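Luciferase-like monooxygenase (Streptomyces bottropensis, PDB 4US5) probably works as a flavin-dependent monooxygenase of the bacterial luciferase family, putting oxygen from O2 into an organic substrate. Local coordinates at residues B[146-151]-B[164-169]; B[297-302]-B[331-336]. One frame throughout, in Å; residues are numbered along the deposited sequence.

Interaction 1: residues B[146-151]-B[164-169]; sequences AYLDPD and GGPALW
L148, near the end of helix 134-147, packs on P166, just before strand 167-172, and on L168 inside it. Within a TIM-barrel-type monooxygenase this is the return half of a beta-alpha-beta crossover: the strand lies parallel to strand 105-110, and A167 makes backbone hydrogen bonds with I105 and L107 there, on the side of the barrel where strands begin. The backbones stay apart, the closest CA pair being L148 and G165 at 7.0 Å, and the side chain spans the difference. Its CB leaves the backbone toward the opposite segment without meeting it, and CG is a branch point that still stands back. Contact begins at the methyls. CD2 meets the CG-CD side of the pyrrolidine, 4.0 Å from P166 CG and 4.1 Å from P166 CD. CD1 reaches instead for the other leucine, 4.2 Å from L168 CG. CG stands beside the backbone N of L148 (chi1 -68°), and CD1 continues the extended line from CA (chi2 169°), which carries CD1 out to the L168 side, while CD2 turns to P166. The same leucine packs on A91 and R95 of helix 87-100, while P166 rests on I105 and L168 on L107, L144 and R145. Just beyond L148 the chain is shaped by an Asx turn: D149 OD1 accepts from D151 N at 3.0 Å, the donor sitting 56° out of the carboxylate plane. P166 also has a bound sodium ion about 4 Å from its side chain. No hydrogen bond joins the two segments, and only 128 Å² is buried between them, both sides summed. The chemistry is therefore hydrocarbon against hydrocarbon, with neither charge nor bond direction, so it implies a fit of shapes.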
loop_
_atom_site.group_PDB
_atom_site.type_symbol
_atom_site.label_atom_id
_atom_site.label_comp_id
_atom_site.label_asym_id
_atom_site.label_seq_id
_atom_site.Cartn_x
_atom_site.Cartn_y
_atom_site.Cartn_z
ATOM N N ALA B 146 16.503 11.611 4.497
ATOM C CA ALA B 146 16.190 12.928 5.023
ATOM C C ALA B 146 14.701 13.073 5.319
ATOM O O ALA B 146 14.312 13.620 6.342
ATOM C CB ALA B 146 16.638 14.020 4.051
ATOM N N TYR B 147 13.848 12.552 4.440
ATOM C CA TYR B 147 12.410 12.619 4.716
ATOM C C TYR B 147 12.033 11.783 5.923
ATOM O O TYR B 147 11.109 12.120 6.657
ATOM C CB TYR B 147 11.605 12.187 3.504
ATOM C CG TYR B 147 11.560 13.202 2.383
ATOM C CD1 TYR B 147 11.196 14.517 2.621
ATOM C CD2 TYR B 147 11.810 12.822 1.091
ATOM C CE1 TYR B 147 11.092 15.421 1.586
ATOM C CE2 TYR B 147 11.735 13.711 0.053
ATOM C CZ TYR B 147 11.388 15.010 0.308
ATOM O OH TYR B 147 11.296 15.867 -0.712
ATOM N N LEU B 148 12.751 10.708 6.153
ATOM C CA LEU B 148 12.519 9.860 7.311
ATOM C C LEU B 148 13.116 10.430 8.618
ATOM O O LEU B 148 12.935 9.857 9.672
ATOM C CB LEU B 148 13.053 8.433 7.060
ATOM C CG LEU B 148 12.264 7.666 5.983
ATOM C CD1 LEU B 148 12.990 6.393 5.601
ATOM C CD2 LEU B 148 10.856 7.341 6.495
ATOM N N ASP B 149 13.846 11.533 8.523
ATOM C CA ASP B 149 14.403 12.211 9.728
ATOM C C ASP B 149 13.574 13.435 10.022
ATOM O O ASP B 149 13.646 14.439 9.294
ATOM C CB ASP B 149 15.868 12.617 9.468
ATOM C CG ASP B 149 16.488 13.404 10.627
ATOM O OD1 ASP B 149 15.843 13.549 11.692
ATOM O OD2 ASP B 149 17.626 13.867 10.461
ATOM N N PRO B 150 12.742 13.374 11.077
ATOM C CA PRO B 150 11.829 14.497 11.333
ATOM C C PRO B 150 12.529 15.799 11.807
ATOM O O PRO B 150 11.883 16.852 11.887
ATOM C CB PRO B 150 10.898 13.949 12.410
ATOM C CG PRO B 150 11.701 12.940 13.133
ATOM C CD PRO B 150 12.670 12.347 12.130
ATOM N N ASP B 151 13.826 15.729 12.104
ATOM C CA ASP B 151 14.582 16.934 12.501
ATOM C C ASP B 151 15.429 17.502 11.369
ATOM O O ASP B 151 16.358 18.261 11.617
ATOM C CB ASP B 151 15.489 16.613 13.688
ATOM C CG ASP B 151 14.737 16.031 14.843
ATOM O OD1 ASP B 151 13.633 16.513 15.152
ATOM O OD2 ASP B 151 15.244 15.068 15.444
ATOM N N GLY B 164 10.667 6.784 15.875
ATOM C CA GLY B 164 11.332 5.733 15.149
ATOM C C GLY B 164 10.839 5.715 13.695
ATOM O O GLY B 164 10.305 6.695 13.184
ATOM N N GLY B 165 11.074 4.605 13.020
ATOM C CA GLY B 165 10.746 4.562 11.605
ATOM C C GLY B 165 11.110 3.233 11.019
ATOM O O GLY B 165 11.672 2.377 11.712
ATOM N N PRO B 166 10.815 3.054 9.727
ATOM C CA PRO B 166 11.210 1.837 9.062
ATOM C C PRO B 166 12.725 1.735 8.935
ATOM O O PRO B 166 13.379 2.746 8.774
ATOM C CB PRO B 166 10.570 1.982 7.680
ATOM C CG PRO B 166 10.493 3.424 7.456
ATOM C CD PRO B 166 10.173 4.005 8.803
ATOM N N ALA B 167 13.237 0.512 8.918
ATOM C CA ALA B 167 14.657 0.254 8.751
ATOM C C ALA B 167 15.027 0.236 7.259
ATOM O O ALA B 167 14.561 -0.627 6.500
ATOM C CB ALA B 167 15.020 -1.070 9.405
ATOM N N LEU B 168 15.931 1.133 6.871
ATOM C CA LEU B 168 16.408 1.231 5.489
ATOM C C LEU B 168 17.434 0.148 5.162
ATOM O O LEU B 168 18.459 0.015 5.868
ATOM C CB LEU B 168 17.085 2.574 5.259
ATOM C CG LEU B 168 16.233 3.762 4.813
ATOM C CD1 LEU B 168 17.106 4.994 4.604
ATOM C CD2 LEU B 168 15.438 3.470 3.528
ATOM N N TRP B 169 17.223 -0.570 4.068
ATOM C CA TRP B 169 18.160 -1.564 3.555
ATOM C C TRP B 169 18.415 -1.304 2.077
ATOM O O TRP B 169 17.497 -0.916 1.331
ATOM C CB TRP B 169 17.599 -2.995 3.692
ATOM C CG TRP B 169 17.678 -3.572 5.054
ATOM C CD1 TRP B 169 16.862 -3.262 6.119
ATOM C CD2 TRP B 169 18.595 -4.555 5.537
ATOM N NE1 TRP B 169 17.217 -3.974 7.205
ATOM C CE2 TRP B 169 18.267 -4.798 6.881
ATOM C CE3 TRP B 169 19.688 -5.225 4.981
ATOM C CZ2 TRP B 169 18.975 -5.678 7.663
ATOM C CZ3 TRP B 169 20.356 -6.129 5.752
ATOM C CH2 TRP B 169 20.024 -6.330 7.092
#

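Interaction 2: residues B[297-302]-B[331-336]; sequences QLTKMA and EAFELT
F333 lays the CZ-CE2 end of its ring against L298 and T299 of helix 291-305, and it does so from a Schellman motif that ends helix 319-332. These two helices belong to the outer layer of the TIM-barrel-type fold, with strand 309-313 between them in sequence. The motif is defined by E334, whose positive phi makes it the C-prime residue, and by two backbone bonds, L335 N to A330 O and E334 N to E331 O, the latter 3.1 Å. F333 has already left helical geometry, and its CB points toward helix 291-305. The tight part is made by L298. Its CB meets the ring edge near the ring plane, 4.0 Å from F333 CZ, and its CD1 lies 4.1 Å from the same CZ and 4.2 Å from F333 CE1. The two side chains cross at about a right angle. In L298, chi1 -70° and chi2 167° bring CD1 round to the same CZ that CB already meets. Both residues are buried: L298 packs onto V225, V227 and V287 of the barrel strands, F333 onto V5 and L7, and its ring also meets that of H4 with the planes at about 60°. The looser side is T299, partly exposed, which gives up only 19 Å² to the other segment. An alanine at F333 would remove the ring and would probably leave L298 CB and CD1 facing a gap, with the contact between helix 291-305 and the end of helix 319-332 lost here. T299 touches the ring without bonding to it: its hydroxyl is hydrogen-bonded to R295 O within its own helix, and OG1 lies obliquely 3.9 Å from F333 CE2.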
loop_
_atom_site.group_PDB
_atom_site.type_symbol
_atom_site.label_atom_id
_atom_site.label_comp_id
_atom_site.label_asym_id
_atom_site.label_seq_id
_atom_site.Cartn_x
_atom_site.Cartn_y
_atom_site.Cartn_z
ATOM N N GLN B 297 26.424 -26.199 2.333
ATOM C CA GLN B 297 26.767 -25.276 1.260
ATOM C C GLN B 297 26.512 -23.833 1.689
ATOM O O GLN B 297 27.339 -22.934 1.482
ATOM C CB GLN B 297 25.963 -25.611 -0.000
ATOM C CG GLN B 297 26.209 -24.700 -1.181
ATOM C CD GLN B 297 27.630 -24.843 -1.760
ATOM O OE1 GLN B 297 27.892 -25.737 -2.550
ATOM N NE2 GLN B 297 28.541 -23.960 -1.349
ATOM N N LEU B 298 25.344 -23.598 2.280
ATOM C CA LEU B 298 24.955 -22.247 2.630
ATOM C C LEU B 298 25.791 -21.692 3.767
ATOM O O LEU B 298 26.134 -20.525 3.774
ATOM C CB LEU B 298 23.455 -22.193 3.004
ATOM C CG LEU B 298 22.487 -22.397 1.851
ATOM C CD1 LEU B 298 21.069 -22.634 2.391
ATOM C CD2 LEU B 298 22.499 -21.199 0.917
ATOM N N THR B 299 26.169 -22.557 4.699
ATOM C CA THR B 299 27.019 -22.155 5.812
ATOM C C THR B 299 28.415 -21.703 5.310
ATOM O O THR B 299 28.953 -20.698 5.776
ATOM C CB THR B 299 27.132 -23.277 6.860
ATOM O OG1 THR B 299 25.841 -23.499 7.436
ATOM C CG2 THR B 299 28.091 -22.872 7.978
ATOM N N LYS B 300 28.981 -22.439 4.356
ATOM C CA LYS B 300 30.251 -22.034 3.727
ATOM C C LYS B 300 30.115 -20.637 3.150
ATOM O O LYS B 300 31.010 -19.778 3.311
ATOM C CB LYS B 300 30.636 -23.003 2.619
ATOM C CG LYS B 300 31.119 -24.375 3.082
ATOM C CD LYS B 300 31.741 -25.159 1.917
ATOM C CE LYS B 300 32.361 -26.490 2.342
ATOM N NZ LYS B 300 32.757 -27.352 1.182
HETATM N N MSE B 301 28.984 -20.391 2.474
HETATM C CA MSE B 301 28.759 -19.123 1.797
HETATM C C MSE B 301 28.604 -18.015 2.785
HETATM O O MSE B 301 29.173 -16.934 2.625
HETATM C CB MSE B 301 27.529 -19.234 0.884
HETATM C CG MSE B 301 27.823 -20.175 -0.284
HETATM SE SE MSE B 301 26.188 -20.696 -1.188
HETATM C CE MSE B 301 25.819 -18.969 -2.018
ATOM N N ALA B 302 27.855 -18.273 3.838
ATOM C CA ALA B 302 27.697 -17.293 4.917
ATOM C C ALA B 302 29.022 -16.953 5.648
ATOM O O ALA B 302 29.302 -15.789 5.914
ATOM C CB ALA B 302 26.645 -17.750 5.895
ATOM N N GLU B 331 14.559 -26.225 10.287
ATOM C CA GLU B 331 15.051 -27.358 11.136
ATOM C C GLU B 331 16.584 -27.514 10.947
ATOM O O GLU B 331 17.335 -27.573 11.908
ATOM C CB GLU B 331 14.329 -28.640 10.731
ATOM C CG GLU B 331 14.726 -29.895 11.515
ATOM C CD GLU B 331 14.074 -31.187 10.969
ATOM O OE1 GLU B 331 13.633 -31.232 9.788
ATOM O OE2 GLU B 331 14.025 -32.179 11.732
ATOM N N ALA B 332 17.040 -27.445 9.709
ATOM C CA ALA B 332 18.482 -27.564 9.451
ATOM C C ALA B 332 19.312 -26.459 10.086
ATOM O O ALA B 332 20.438 -26.699 10.532
ATOM C CB ALA B 332 18.736 -27.623 7.956
ATOM N N PHE B 333 18.775 -25.242 10.151
ATOM C CA PHE B 333 19.465 -24.121 10.775
ATOM C C PHE B 333 19.079 -23.893 12.245
ATOM O O PHE B 333 19.453 -22.884 12.832
ATOM C CB PHE B 333 19.268 -22.860 9.925
ATOM C CG PHE B 333 20.094 -22.864 8.687
ATOM C CD1 PHE B 333 19.672 -23.557 7.553
ATOM C CD2 PHE B 333 21.349 -22.303 8.694
ATOM C CE1 PHE B 333 20.451 -23.589 6.427
ATOM C CE2 PHE B 333 22.130 -22.355 7.565
ATOM C CZ PHE B 333 21.685 -23.011 6.448
ATOM N N GLU B 334 18.365 -24.846 12.812
ATOM C CA GLU B 334 18.069 -24.854 14.244
ATOM C C GLU B 334 17.320 -23.603 14.682
ATOM O O GLU B 334 17.610 -23.012 15.729
ATOM C CB GLU B 334 19.383 -25.069 15.074
ATOM C CG GLU B 334 19.931 -26.463 14.819
ATOM C CD GLU B 334 21.306 -26.735 15.460
ATOM O OE1 GLU B 334 21.833 -25.918 16.268
ATOM O OE2 GLU B 334 21.866 -27.753 15.127
ATOM N N LEU B 335 16.391 -23.159 13.840
ATOM C CA LEU B 335 15.617 -21.977 14.180
ATOM C C LEU B 335 14.766 -22.272 15.439
ATOM O O LEU B 335 14.159 -23.334 15.552
ATOM C CB LEU B 335 14.710 -21.556 13.026
ATOM C CG LEU B 335 15.272 -20.472 12.086
ATOM C CD1 LEU B 335 16.616 -20.896 11.532
ATOM C CD2 LEU B 335 14.288 -20.169 10.985
ATOM N N THR B 336 14.676 -21.288 16.303
ATOM C CA THR B 336 13.755 -21.336 17.439
ATOM C C THR B 336 12.373 -20.814 16.990
ATOM O O THR B 336 12.253 -19.659 16.595
ATOM C CB THR B 336 14.280 -20.457 18.582
ATOM O OG1 THR B 336 15.543 -20.955 19.030
ATOM C CG2 THR B 336 13.310 -20.441 19.761
#

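Followed from the N terminus, the chain builds strands 6-11 to 105-110 before either contact starts. Interaction 1 then closes a loop of 12 residues, without helix or strand, and joins the end region of helix 134-147 to the start of strand 167-172. Strands 188-191, 221-229 and 286-289 follow, and interaction 2 closes a longer loop of 28 residues that carries strand 309-313 and most of helix 319-332. The two loops are in series, neither nested nor crossed. The centres of the two contacts are about 32 Å apart and their nearest atoms about 13 Å. Interaction 2 joins two outer helices near strand 6-11, which pairs with 309-313.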